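Local coordinates for integron gene cassette protein HFX_CASS3 (Uncultured bacterium, PDB 3FYN), which is of unknown function but has the fold of the GNAT acetyltransferases and so probably transfers an acyl group from an acyl-coenzyme A donor, at residues Y45-F50 with V108-R113; L88-S93 with L132-L137; G101-F106 with A120-V125. One frame throughout, in Å; residues are numbered along the deposited sequence.

Interaction 1 of 3, residues Y45-F50 with V108-R113; sequences YQEAGF and VRPNAR
E47, in the last turn of helix 34-47, and R113, in the loop after strand 98-108, meet in a two-bond salt bridge. The arginine grips the carboxylate end-on with its two terminal nitrogens. NH2 of R113 gives a hydrogen bond of 2.8 Å to OE1 of E47, and NH1 of R113 gives one of 3.0 Å to OE2 of E47, both fairly straight, with N-H...O angles of at least 155°. Each oxygen uses its syn lone pair, and carboxylate and guanidinium lie within 4° of one plane. The two side chains reach out from opposite directions: E47 places CG anti to its own N (chi1 -173°) and runs straight on from there, while R113 is stretched from CG to NE.

A second set of bonds fixes the arginine from its own segment. NE of R113 donates to the carbonyl O of V108 at 2.7 Å, tilted from the carbonyl plane, and NH2 of R113 adds a weak bond to the same oxygen.

Van der Waals contact is slight. P110, from R113's own loop, sets its CA 3.6 Å above one face of the R113 guanidinium, toward the rim, and P110 CG comes within 4.1 Å of E47 OE2. Both E47 and R113 also touch F107 of strand 98-108.

Only 97 Å² is buried and all three touching residues are exposed, so solvent probably screens much of the attraction. What holds the contact is directional: two coplanar bonds from a guanidinium already oriented by V108 O clip that turn of the helix to the loop leading into helix 117-131.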
ATOM      1  N   TYR A  45     -12.663   5.343  16.244  1.00 16.65           N
ATOM      2  CA  TYR A  45     -13.827   4.776  15.578  1.00 17.53           C
ATOM      3  C   TYR A  45     -15.158   5.316  16.101  1.00 19.36           C
ATOM      4  O   TYR A  45     -16.083   5.571  15.321  1.00 19.83           O
ATOM      5  CB  TYR A  45     -13.780   3.247  15.627  1.00 16.29           C
ATOM      6  CG  TYR A  45     -13.016   2.686  14.456  1.00 15.54           C
ATOM      7  CD1 TYR A  45     -11.685   3.029  14.246  1.00 14.92           C
ATOM      8  CD2 TYR A  45     -13.634   1.864  13.526  1.00 17.64           C
ATOM      9  CE1 TYR A  45     -10.984   2.541  13.162  1.00 14.63           C
ATOM     10  CE2 TYR A  45     -12.939   1.371  12.436  1.00 17.86           C
ATOM     11  CZ  TYR A  45     -11.614   1.713  12.262  1.00 15.00           C
ATOM     12  OH  TYR A  45     -10.912   1.235  11.182  1.00 16.75           O
ATOM     13  N   GLN A  46     -15.259   5.494  17.413  0.51 21.73           N
ATOM     14  CA  GLN A  46     -16.493   6.008  17.998  0.51 25.68           C
ATOM     15  C   GLN A  46     -16.777   7.424  17.505  0.51 26.65           C
ATOM     16  O   GLN A  46     -17.931   7.797  17.300  0.51 27.11           O
ATOM     17  CB  GLN A  46     -16.432   5.975  19.526  0.51 30.42           C
ATOM     18  CG  GLN A  46     -17.736   6.372  20.201  0.51 35.71           C
ATOM     19  CD  GLN A  46     -17.775   5.982  21.666  0.51 40.87           C
ATOM     20  OE1 GLN A  46     -16.760   5.589  22.243  0.51 43.49           O
ATOM     21  NE2 GLN A  46     -18.950   6.086  22.276  0.51 42.31           N
ATOM     22  N   GLU A  47     -15.719   8.204  17.305  1.00 27.74           N
ATOM     23  CA  GLU A  47     -15.863   9.570  16.812  1.00 29.82           C
ATOM     24  C   GLU A  47     -16.475   9.582  15.415  1.00 32.79           C
ATOM     25  O   GLU A  47     -17.146  10.541  15.027  1.00 34.13           O
ATOM     26  CB  GLU A  47     -14.514  10.302  16.812  1.00 30.30           C
ATOM     27  CG  GLU A  47     -14.622  11.786  16.474  1.00 32.30           C
ATOM     28  CD  GLU A  47     -13.318  12.543  16.667  1.00 32.68           C
ATOM     29  OE1 GLU A  47     -12.286  11.901  16.947  1.00 30.17           O
ATOM     30  OE2 GLU A  47     -13.327  13.786  16.535  1.00 34.80           O
ATOM     31  N   ALA A  48     -16.244   8.509  14.664  1.00 33.21           N
ATOM     32  CA  ALA A  48     -16.796   8.380  13.321  1.00 34.40           C
ATOM     33  C   ALA A  48     -18.154   7.679  13.348  1.00 35.29           C
ATOM     34  O   ALA A  48     -18.806   7.531  12.315  1.00 37.28           O
ATOM     35  CB  ALA A  48     -15.827   7.632  12.419  1.00 35.40           C
ATOM     36  N   GLY A  49     -18.572   7.250  14.535  1.00 33.60           N
ATOM     37  CA  GLY A  49     -19.862   6.605  14.708  1.00 32.86           C
ATOM     38  C   GLY A  49     -19.819   5.097  14.528  1.00 32.43           C
ATOM     39  O   GLY A  49     -20.851   4.461  14.310  1.00 33.07           O
ATOM     40  N   PHE A  50     -18.624   4.522  14.625  1.00 30.85           N
ATOM     41  CA  PHE A  50     -18.462   3.083  14.450  1.00 30.24           C
ATOM     42  C   PHE A  50     -18.133   2.385  15.761  1.00 28.98           C
ATOM     43  O   PHE A  50     -17.495   2.958  16.646  1.00 28.60           O
ATOM     44  CB  PHE A  50     -17.361   2.774  13.432  1.00 31.63           C
ATOM     45  CG  PHE A  50     -17.528   3.482  12.119  1.00 34.74           C
ATOM     46  CD1 PHE A  50     -18.765   3.548  11.501  1.00 35.78           C
ATOM     47  CD2 PHE A  50     -16.439   4.064  11.492  1.00 36.45           C
ATOM     48  CE1 PHE A  50     -18.915   4.198  10.290  1.00 36.42           C
ATOM     49  CE2 PHE A  50     -16.581   4.712  10.280  1.00 37.71           C
ATOM     50  CZ  PHE A  50     -17.822   4.780   9.678  1.00 36.98           C
ATOM     51  N   VAL A 108      -5.412  11.743  16.960  1.00 11.45           N
ATOM     52  CA  VAL A 108      -5.085  12.526  18.142  1.00 12.57           C
ATOM     53  C   VAL A 108      -6.401  12.825  18.855  1.00 13.34           C
ATOM     54  O   VAL A 108      -7.355  13.258  18.216  1.00 13.84           O
ATOM     55  CB  VAL A 108      -4.395  13.849  17.764  1.00 14.31           C
ATOM     56  CG1 VAL A 108      -4.188  14.721  19.001  1.00 13.97           C
ATOM     57  CG2 VAL A 108      -3.069  13.574  17.067  1.00 15.88           C
ATOM     58  N   ARG A 109      -6.463  12.577  20.162  1.00 13.51           N
ATOM     59  CA  ARG A 109      -7.673  12.850  20.930  1.00 15.66           C
ATOM     60  C   ARG A 109      -8.110  14.294  20.718  1.00 15.12           C
ATOM     61  O   ARG A 109      -7.273  15.186  20.630  1.00 15.39           O
ATOM     62  CB  ARG A 109      -7.427  12.605  22.421  1.00 14.83           C
ATOM     63  CG  ARG A 109      -7.535  11.152  22.834  1.00 18.68           C
ATOM     64  CD  ARG A 109      -7.230  10.966  24.310  1.00 22.30           C
ATOM     65  NE  ARG A 109      -7.608   9.632  24.763  1.00 25.84           N
ATOM     66  CZ  ARG A 109      -7.054   8.997  25.791  1.00 28.51           C
ATOM     67  NH1 ARG A 109      -6.076   9.572  26.483  1.00 27.27           N
ATOM     68  NH2 ARG A 109      -7.473   7.778  26.122  1.00 29.56           N
ATOM     69  N   PRO A 110      -9.426  14.530  20.642  1.00 14.33           N
ATOM     70  CA  PRO A 110      -9.941  15.882  20.387  1.00 16.46           C
ATOM     71  C   PRO A 110      -9.296  16.951  21.278  1.00 18.50           C
ATOM     72  O   PRO A 110      -8.891  17.997  20.764  1.00 18.59           O
ATOM     73  CB  PRO A 110     -11.436  15.743  20.686  1.00 18.01           C
ATOM     74  CG  PRO A 110     -11.740  14.301  20.333  1.00 19.44           C
ATOM     75  CD  PRO A 110     -10.504  13.524  20.724  1.00 16.94           C
ATOM     76  N   ASN A 111      -9.181  16.682  22.577  1.00 20.62           N
ATOM     77  CA  ASN A 111      -8.625  17.651  23.526  1.00 24.06           C
ATOM     78  C   ASN A 111      -7.144  17.946  23.321  1.00 21.34           C
ATOM     79  O   ASN A 111      -6.620  18.929  23.860  1.00 22.54           O
ATOM     80  CB  ASN A 111      -8.858  17.192  24.974  1.00 31.82           C
ATOM     81  CG  ASN A 111      -8.246  15.823  25.266  1.00 40.31           C
ATOM     82  OD1 ASN A 111      -7.568  15.238  24.422  1.00 45.24           O
ATOM     83  ND2 ASN A 111      -8.496  15.306  26.463  1.00 41.66           N
ATOM     84  N   ALA A 112      -6.469  17.090  22.557  1.00 18.84           N
ATOM     85  CA  ALA A 112      -5.036  17.239  22.331  1.00 15.10           C
ATOM     86  C   ALA A 112      -4.725  17.799  20.946  1.00 15.68           C
ATOM     87  O   ALA A 112      -3.561  17.949  20.582  1.00 18.34           O
ATOM     88  CB  ALA A 112      -4.317  15.910  22.552  1.00 14.27           C
ATOM     89  N   ARG A 113      -5.769  18.113  20.181  1.00 15.63           N
ATOM     90  CA  ARG A 113      -5.591  18.672  18.840  1.00 17.41           C
ATOM     91  C   ARG A 113      -5.258  20.158  18.886  1.00 19.68           C
ATOM     92  O   ARG A 113      -5.551  20.840  19.867  1.00 20.09           O
ATOM     93  CB  ARG A 113      -6.835  18.433  17.981  1.00 17.33           C
ATOM     94  CG  ARG A 113      -7.048  16.971  17.632  1.00 17.01           C
ATOM     95  CD  ARG A 113      -8.392  16.723  16.986  1.00 18.11           C
ATOM     96  NE  ARG A 113      -8.667  15.295  16.971  1.00 16.67           N
ATOM     97  CZ  ARG A 113      -9.861  14.753  16.749  1.00 17.97           C
ATOM     98  NH1 ARG A 113     -10.912  15.522  16.503  1.00 19.73           N
ATOM     99  NH2 ARG A 113      -9.996  13.436  16.771  1.00 18.81           N
TER

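Interaction 2 of 3, residues L88-S93 with L132-L137; sequences LTLGFS and LGVRAL
L88 and L137 meet through one methyl each, CD1 of L88 lying 3.8 Å from CD1 of L137. Both leucines have CG anti to the backbone N (chi1 167° in L88, -177° in L137) and a positive second torsion, and the two side chains meet at a slant. L90 adopts the other common leucine form, with CG anti to the carbonyl carbon and chi2 at 172°. This brings its branched end nearer to the loop than its CB direction alone would, and CD2 of L90 packs 3.8 Å from CG2 of V134. The second methyl, CD1 of L90, is looser, 4.5 Å from CD1 of L132.

G133, with positive phi, closes helix 117-131 in a Schellman motif and turns the chain so that L132 and V134 both point at strand 81-93. C129 of that helix also touches L88, V134 and L137.

No hydrogen bond joins the two segments, and strand 98-108 runs between strands 81-93 and 136-140 in the sheet; A136 and L137 pair antiparallel with a strand of the second subunit. Cohesion here is thus purely apolar: mostly buried methyls join strand 81-93 to the turn after helix 117-131 and to strand 136-140.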
ATOM      1  N   LEU A  88       2.385   3.431  10.535  1.00  8.50           N
ATOM      2  CA  LEU A  88       3.033   3.366   9.230  1.00  8.22           C
ATOM      3  C   LEU A  88       2.963   1.934   8.712  1.00  9.37           C
ATOM      4  O   LEU A  88       3.382   1.001   9.395  1.00 10.12           O
ATOM      5  CB  LEU A  88       4.503   3.781   9.364  1.00  8.49           C
ATOM      6  CG  LEU A  88       5.420   3.495   8.170  1.00  9.41           C
ATOM      7  CD1 LEU A  88       5.087   4.403   6.989  1.00  8.90           C
ATOM      8  CD2 LEU A  88       6.875   3.663   8.569  1.00 11.99           C
ATOM      9  N   THR A  89       2.432   1.746   7.508  1.00  9.60           N
ATOM     10  CA  THR A  89       2.511   0.429   6.884  1.00  9.43           C
ATOM     11  C   THR A  89       3.365   0.498   5.629  1.00 11.11           C
ATOM     12  O   THR A  89       3.477   1.555   5.008  1.00 11.75           O
ATOM     13  CB  THR A  89       1.127  -0.165   6.580  1.00 10.13           C
ATOM     14  OG1 THR A  89       0.408   0.716   5.711  1.00 12.82           O
ATOM     15  CG2 THR A  89       0.346  -0.347   7.871  1.00 11.85           C
ATOM     16  N   LEU A  90       3.977  -0.630   5.283  1.00 14.27           N
ATOM     17  CA  LEU A  90       4.981  -0.689   4.227  1.00 15.26           C
ATOM     18  C   LEU A  90       4.574  -1.654   3.128  1.00 18.26           C
ATOM     19  O   LEU A  90       3.991  -2.700   3.399  1.00 19.86           O
ATOM     20  CB  LEU A  90       6.322  -1.131   4.813  1.00 15.54           C
ATOM     21  CG  LEU A  90       6.898  -0.182   5.865  1.00 14.85           C
ATOM     22  CD1 LEU A  90       8.120  -0.787   6.538  1.00 18.45           C
ATOM     23  CD2 LEU A  90       7.230   1.163   5.238  1.00 15.29           C
ATOM     24  N   GLY A  91       4.900  -1.301   1.890  1.00 18.65           N
ATOM     25  CA  GLY A  91       4.607  -2.151   0.751  1.00 18.39           C
ATOM     26  C   GLY A  91       5.536  -1.838  -0.404  1.00 18.43           C
ATOM     27  O   GLY A  91       6.065  -0.737  -0.512  1.00 21.71           O
ATOM     28  N   PHE A  92       5.751  -2.812  -1.272  1.00 13.30           N
ATOM     29  CA  PHE A  92       6.612  -2.578  -2.419  1.00 13.45           C
ATOM     30  C   PHE A  92       5.938  -1.720  -3.480  1.00 12.67           C
ATOM     31  O   PHE A  92       4.718  -1.766  -3.655  1.00 14.48           O
ATOM     32  CB  PHE A  92       7.060  -3.893  -3.041  1.00 12.79           C
ATOM     33  CG  PHE A  92       8.320  -3.769  -3.841  1.00 14.09           C
ATOM     34  CD1 PHE A  92       9.547  -3.724  -3.206  1.00 15.86           C
ATOM     35  CD2 PHE A  92       8.280  -3.682  -5.225  1.00 14.32           C
ATOM     36  CE1 PHE A  92      10.715  -3.605  -3.930  1.00 18.80           C
ATOM     37  CE2 PHE A  92       9.447  -3.560  -5.955  1.00 17.34           C
ATOM     38  CZ  PHE A  92      10.665  -3.520  -5.306  1.00 17.96           C
ATOM     39  N   SER A  93       6.752  -0.956  -4.200  1.00 12.05           N
ATOM     40  CA  SER A  93       6.275  -0.072  -5.256  1.00 11.87           C
ATOM     41  C   SER A  93       7.165  -0.183  -6.491  1.00 12.28           C
ATOM     42  O   SER A  93       8.352   0.143  -6.437  1.00 13.43           O
ATOM     43  CB  SER A  93       6.285   1.379  -4.759  1.00 13.86           C
ATOM     44  OG  SER A  93       6.186   2.306  -5.833  1.00 16.26           O
ATOM     45  N   LEU A 132      14.628   4.057   6.889  1.00 16.75           N
ATOM     46  CA  LEU A 132      14.378   2.716   6.367  1.00 16.81           C
ATOM     47  C   LEU A 132      14.596   2.610   4.859  1.00 18.67           C
ATOM     48  O   LEU A 132      14.442   1.533   4.282  1.00 20.77           O
ATOM     49  CB  LEU A 132      12.952   2.280   6.710  1.00 19.57           C
ATOM     50  CG  LEU A 132      12.671   2.019   8.192  1.00 23.08           C
ATOM     51  CD1 LEU A 132      11.181   1.841   8.440  1.00 24.62           C
ATOM     52  CD2 LEU A 132      13.455   0.806   8.674  1.00 24.07           C
ATOM     53  N   GLY A 133      14.948   3.723   4.223  1.00 16.21           N
ATOM     54  CA  GLY A 133      15.118   3.741   2.780  1.00 14.91           C
ATOM     55  C   GLY A 133      13.802   3.673   2.024  1.00 15.28           C
ATOM     56  O   GLY A 133      13.773   3.302   0.843  1.00 16.01           O
ATOM     57  N   VAL A 134      12.712   4.026   2.707  1.00 12.96           N
ATOM     58  CA  VAL A 134      11.390   4.090   2.090  1.00 12.81           C
ATOM     59  C   VAL A 134      11.353   5.241   1.084  1.00 14.47           C
ATOM     60  O   VAL A 134      11.834   6.339   1.369  1.00 15.17           O
ATOM     61  CB  VAL A 134      10.290   4.237   3.170  1.00 12.41           C
ATOM     62  CG1 VAL A 134       8.915   4.456   2.546  1.00 14.57           C
ATOM     63  CG2 VAL A 134      10.284   3.008   4.069  1.00 14.77           C
ATOM     64  N   ARG A 135      10.792   4.983  -0.096  1.00 11.37           N
ATOM     65  CA  ARG A 135      10.963   5.883  -1.236  1.00 11.95           C
ATOM     66  C   ARG A 135       9.860   6.922  -1.398  1.00 11.95           C
ATOM     67  O   ARG A 135      10.020   7.896  -2.135  1.00 12.68           O
ATOM     68  CB  ARG A 135      11.086   5.074  -2.529  1.00 14.79           C
ATOM     69  CG  ARG A 135      12.063   3.907  -2.460  1.00 21.24           C
ATOM     70  CD  ARG A 135      13.506   4.379  -2.368  1.00 32.20           C
ATOM     71  NE  ARG A 135      14.365   3.659  -3.308  1.00 44.37           N
ATOM     72  CZ  ARG A 135      14.755   2.394  -3.163  1.00 51.13           C
ATOM     73  NH1 ARG A 135      14.361   1.691  -2.111  1.00 53.88           N
ATOM     74  NH2 ARG A 135      15.537   1.830  -4.077  1.00 52.40           N
ATOM     75  N   ALA A 136       8.736   6.708  -0.725  1.00 12.44           N
ATOM     76  CA  ALA A 136       7.601   7.617  -0.817  1.00 12.65           C
ATOM     77  C   ALA A 136       6.665   7.347   0.351  1.00 12.21           C
ATOM     78  O   ALA A 136       6.674   6.257   0.919  1.00 12.89           O
ATOM     79  CB  ALA A 136       6.864   7.437  -2.153  1.00 13.85           C
ATOM     80  N   LEU A 137       5.880   8.351   0.721  1.00 12.00           N
ATOM     81  CA  LEU A 137       4.962   8.233   1.847  1.00 11.14           C
ATOM     82  C   LEU A 137       3.618   8.805   1.427  1.00 12.23           C
ATOM     83  O   LEU A 137       3.535   9.957   0.997  1.00 12.89           O
ATOM     84  CB  LEU A 137       5.515   8.984   3.067  1.00 11.93           C
ATOM     85  CG  LEU A 137       4.705   8.895   4.365  1.00 13.70           C
ATOM     86  CD1 LEU A 137       4.515   7.446   4.779  1.00 13.23           C
ATOM     87  CD2 LEU A 137       5.373   9.697   5.478  1.00 14.50           C
TER

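Interaction 3 of 3, residues G101-F106 with A120-V125; sequences GFVDDF and AALQTV. With MG (magnesium ion), chain B.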
ATOM      1  N   GLY A 101       5.569   3.840   1.850  1.00 10.71           N
ATOM      2  CA  GLY A 101       4.869   3.757   3.114  1.00  9.55           C
ATOM      3  C   GLY A 101       3.532   4.451   3.055  1.00 10.96           C
ATOM      4  O   GLY A 101       3.308   5.323   2.213  1.00 12.07           O
ATOM      5  N   PHE A 102       2.637   4.042   3.949  1.00  9.96           N
ATOM      6  CA  PHE A 102       1.356   4.702   4.128  1.00 10.93           C
ATOM      7  C   PHE A 102       1.198   5.135   5.572  1.00 10.30           C
ATOM      8  O   PHE A 102       1.527   4.377   6.499  1.00 10.01           O
ATOM      9  CB  PHE A 102       0.219   3.732   3.806  1.00 14.01           C
ATOM     10  CG  PHE A 102       0.206   3.267   2.383  1.00 19.95           C
ATOM     11  CD1 PHE A 102      -0.653   3.839   1.466  1.00 22.23           C
ATOM     12  CD2 PHE A 102       1.070   2.268   1.960  1.00 22.99           C
ATOM     13  CE1 PHE A 102      -0.664   3.411   0.145  1.00 23.55           C
ATOM     14  CE2 PHE A 102       1.064   1.835   0.646  1.00 24.97           C
ATOM     15  CZ  PHE A 102       0.199   2.411  -0.262  1.00 24.13           C
ATOM     16  N   VAL A 103       0.691   6.349   5.765  1.00 10.54           N
ATOM     17  CA  VAL A 103       0.161   6.735   7.066  1.00  9.40           C
ATOM     18  C   VAL A 103      -1.212   6.073   7.128  1.00 10.88           C
ATOM     19  O   VAL A 103      -2.208   6.612   6.645  1.00 12.41           O
ATOM     20  CB  VAL A 103       0.061   8.264   7.236  1.00 11.17           C
ATOM     21  CG1 VAL A 103      -0.460   8.608   8.626  1.00 11.65           C
ATOM     22  CG2 VAL A 103       1.427   8.907   7.005  1.00 13.88           C
ATOM     23  N   ASP A 104      -1.231   4.871   7.685  1.00 10.85           N
ATOM     24  CA  ASP A 104      -2.368   3.971   7.559  1.00 11.50           C
ATOM     25  C   ASP A 104      -3.495   4.319   8.520  1.00 11.89           C
ATOM     26  O   ASP A 104      -4.663   4.141   8.199  1.00 16.73           O
ATOM     27  CB  ASP A 104      -1.910   2.530   7.771  1.00 11.77           C
ATOM     28  CG  ASP A 104      -2.978   1.521   7.419  1.00 14.88           C
ATOM     29  OD1 ASP A 104      -3.547   1.608   6.309  1.00 16.64           O
ATOM     30  OD2 ASP A 104      -3.239   0.639   8.254  1.00 16.57           O
ATOM     31  N   ASP A 105      -3.137   4.806   9.702  1.00 11.22           N
ATOM     32  CA  ASP A 105      -4.116   5.334  10.644  1.00 12.11           C
ATOM     33  C   ASP A 105      -3.426   6.405  11.471  1.00 12.70           C
ATOM     34  O   ASP A 105      -2.215   6.355  11.680  1.00 14.12           O
ATOM     35  CB  ASP A 105      -4.687   4.239  11.548  1.00 13.53           C
ATOM     36  CG  ASP A 105      -6.073   3.786  11.109  1.00 15.84           C
ATOM     37  OD1 ASP A 105      -6.738   4.554  10.380  1.00 17.07           O
ATOM     38  OD2 ASP A 105      -6.506   2.681  11.498  1.00 16.02           O
ATOM     39  N   PHE A 106      -4.199   7.375  11.933  1.00 11.35           N
ATOM     40  CA  PHE A 106      -3.637   8.556  12.564  1.00 11.70           C
ATOM     41  C   PHE A 106      -4.737   9.186  13.394  1.00 10.89           C
ATOM     42  O   PHE A 106      -5.764   9.610  12.866  1.00 13.87           O
ATOM     43  CB  PHE A 106      -3.143   9.505  11.465  1.00 13.80           C
ATOM     44  CG  PHE A 106      -2.487  10.762  11.962  1.00 15.24           C
ATOM     45  CD1 PHE A 106      -1.925  10.834  13.226  1.00 15.28           C
ATOM     46  CD2 PHE A 106      -2.393  11.868  11.128  1.00 17.76           C
ATOM     47  CE1 PHE A 106      -1.305  11.995  13.654  1.00 20.18           C
ATOM     48  CE2 PHE A 106      -1.776  13.027  11.550  1.00 20.80           C
ATOM     49  CZ  PHE A 106      -1.232  13.091  12.814  1.00 21.02           C
ATOM     50  N   ALA A 120       4.178  16.830  14.655  1.00 14.60           N
ATOM     51  CA  ALA A 120       5.326  16.110  15.195  1.00 13.86           C
ATOM     52  C   ALA A 120       5.270  14.630  14.841  1.00 13.47           C
ATOM     53  O   ALA A 120       6.282  14.033  14.467  1.00 14.24           O
ATOM     54  CB  ALA A 120       5.421  16.297  16.709  1.00 14.03           C
ATOM     55  N   ALA A 121       4.085  14.040  14.961  1.00 13.11           N
ATOM     56  CA  ALA A 121       3.903  12.632  14.625  1.00 10.43           C
ATOM     57  C   ALA A 121       4.249  12.344  13.166  1.00 11.87           C
ATOM     58  O   ALA A 121       4.913  11.352  12.867  1.00 12.04           O
ATOM     59  CB  ALA A 121       2.470  12.181  14.939  1.00 10.20           C
ATOM     60  N   LEU A 122       3.784  13.202  12.261  1.00 12.67           N
ATOM     61  CA  LEU A 122       4.067  13.026  10.840  1.00 12.63           C
ATOM     62  C   LEU A 122       5.556  13.172  10.522  1.00 12.74           C
ATOM     63  O   LEU A 122       6.086  12.450   9.684  1.00 13.56           O
ATOM     64  CB  LEU A 122       3.228  13.983   9.988  1.00 12.92           C
ATOM     65  CG  LEU A 122       1.724  13.688   9.952  1.00 14.62           C
ATOM     66  CD1 LEU A 122       0.968  14.862   9.350  1.00 15.29           C
ATOM     67  CD2 LEU A 122       1.416  12.399   9.186  1.00 14.37           C
ATOM     68  N   GLN A 123       6.225  14.104  11.192  0.54 13.79           N
ATOM     69  CA  GLN A 123       7.659  14.276  10.996  0.54 15.17           C
ATOM     70  C   GLN A 123       8.423  13.045  11.460  0.54 13.59           C
ATOM     71  O   GLN A 123       9.396  12.629  10.833  0.54 14.00           O
ATOM     72  CB  GLN A 123       8.158  15.524  11.722  0.54 17.16           C
ATOM     73  CG  GLN A 123       7.771  16.809  11.023  0.54 20.15           C
ATOM     74  CD  GLN A 123       8.236  16.834   9.579  0.54 22.82           C
ATOM     75  OE1 GLN A 123       9.432  16.756   9.298  0.54 24.50           O
ATOM     76  NE2 GLN A 123       7.290  16.938   8.654  0.54 23.82           N
ATOM     77  N   THR A 124       7.967  12.454  12.558  1.00 11.35           N
ATOM     78  CA  THR A 124       8.580  11.242  13.081  1.00 12.42           C
ATOM     79  C   THR A 124       8.434  10.081  12.099  1.00 11.21           C
ATOM     80  O   THR A 124       9.387   9.346  11.848  1.00 11.40           O
ATOM     81  CB  THR A 124       7.974  10.865  14.441  1.00 14.15           C
ATOM     82  OG1 THR A 124       8.293  11.891  15.385  1.00 17.99           O
ATOM     83  CG2 THR A 124       8.546   9.553  14.935  1.00 14.52           C
ATOM     84  N   VAL A 125       7.243   9.918  11.538  1.00 11.00           N
ATOM     85  CA  VAL A 125       7.030   8.863  10.558  1.00 11.95           C
ATOM     86  C   VAL A 125       7.889   9.104   9.313  1.00 12.04           C
ATOM     87  O   VAL A 125       8.501   8.174   8.782  1.00 11.57           O
ATOM     88  CB  VAL A 125       5.542   8.732  10.174  1.00 12.14           C
ATOM     89  CG1 VAL A 125       5.370   7.752   9.020  1.00 12.05           C
ATOM     90  CG2 VAL A 125       4.727   8.276  11.386  1.00 12.28           C
TER
HETATM   91 MG    MG B 201      -8.515   4.219   9.080  1.00 23.33          MG
HETATM   92  O   HOH W   1      -8.547   2.065  10.027  1.00 18.19           O
HETATM   93  O   HOH W   2     -10.019   4.962  10.765  1.00 25.98           O
HETATM   94  O   HOH W   3     -10.175   3.893   7.577  1.00 23.09           O
HETATM   95  O   HOH W   4      -6.920   3.640   7.565  1.00 24.31           O
HETATM   96  O   HOH W   5      -8.336   6.459   8.251  1.00 24.52           O
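F106 and V103 of strand 98-108 project from the sheet against A121 and L122 of helix 117-131. The tight part centres on L122. Its CG lies 3.9 Å from CE2 of F106, its CD1 and CD2 crowd the same ring carbon, and its CD2 also approaches CG2 of V103 at 4.1 Å. The leucine crosses both side chains at about a right angle. Across the ring, CE1 of F106 is 4.0 Å from CB of A121, and the ring thus spans two successive helix residues, both approaching it obliquely. With CG of F106 anti to its own N (chi1 -178°), the ring is carried out to the helix. Replacing L122 by an alanine is likely to open a gap between F106 and V103 and leave the ring freer to turn.

V125 looks toward the strand, but its CG1 stays 4.6 Å from CG2 of V103. Near D105 the side remote from the helix is watery, whereas F102 packs there against F102 of the second subunit. D105, which does not touch the helix, binds a magnesium ion through OD1 at 2.2 Å, and five waters complete a six-fold shell. Water 1 donates a 2.6 Å hydrogen bond to OD2 of D105.

Strand and helix axes pass 10.6 Å apart, their directions 144° from parallel. This is the first half of the beta-alpha-beta unit 98-108, 117-131, 136-140; in GNAT acetyltransferases the loop between such a strand and helix, with the helix N-terminus, binds the acetyl-coenzyme A pyrophosphate, a role probable but not established here.

How the interactions relate
Strand 98-108 ties the three contacts together. Interaction 3 sits on its middle, about 5 Å from the chain's centre; interaction 1 takes in its last residue and the loop beyond, the two centres about 17 Å apart. Interaction 2 flanks the strand's start: A136 O lies 2.8 Å from G101 N and T89 O 2.8 Å from F102 N, both probable hydrogen bonds. Interactions 1 and 2 do not touch, their centres about 27 Å apart on opposite sides of the chain's centre. The magnesium of interaction 3 is about 12 Å from the E47 side chain. An acetate, probably from the crystallisation liquor, lies about 4 Å from the R113 side chain, and F106 has one at about 5 Å.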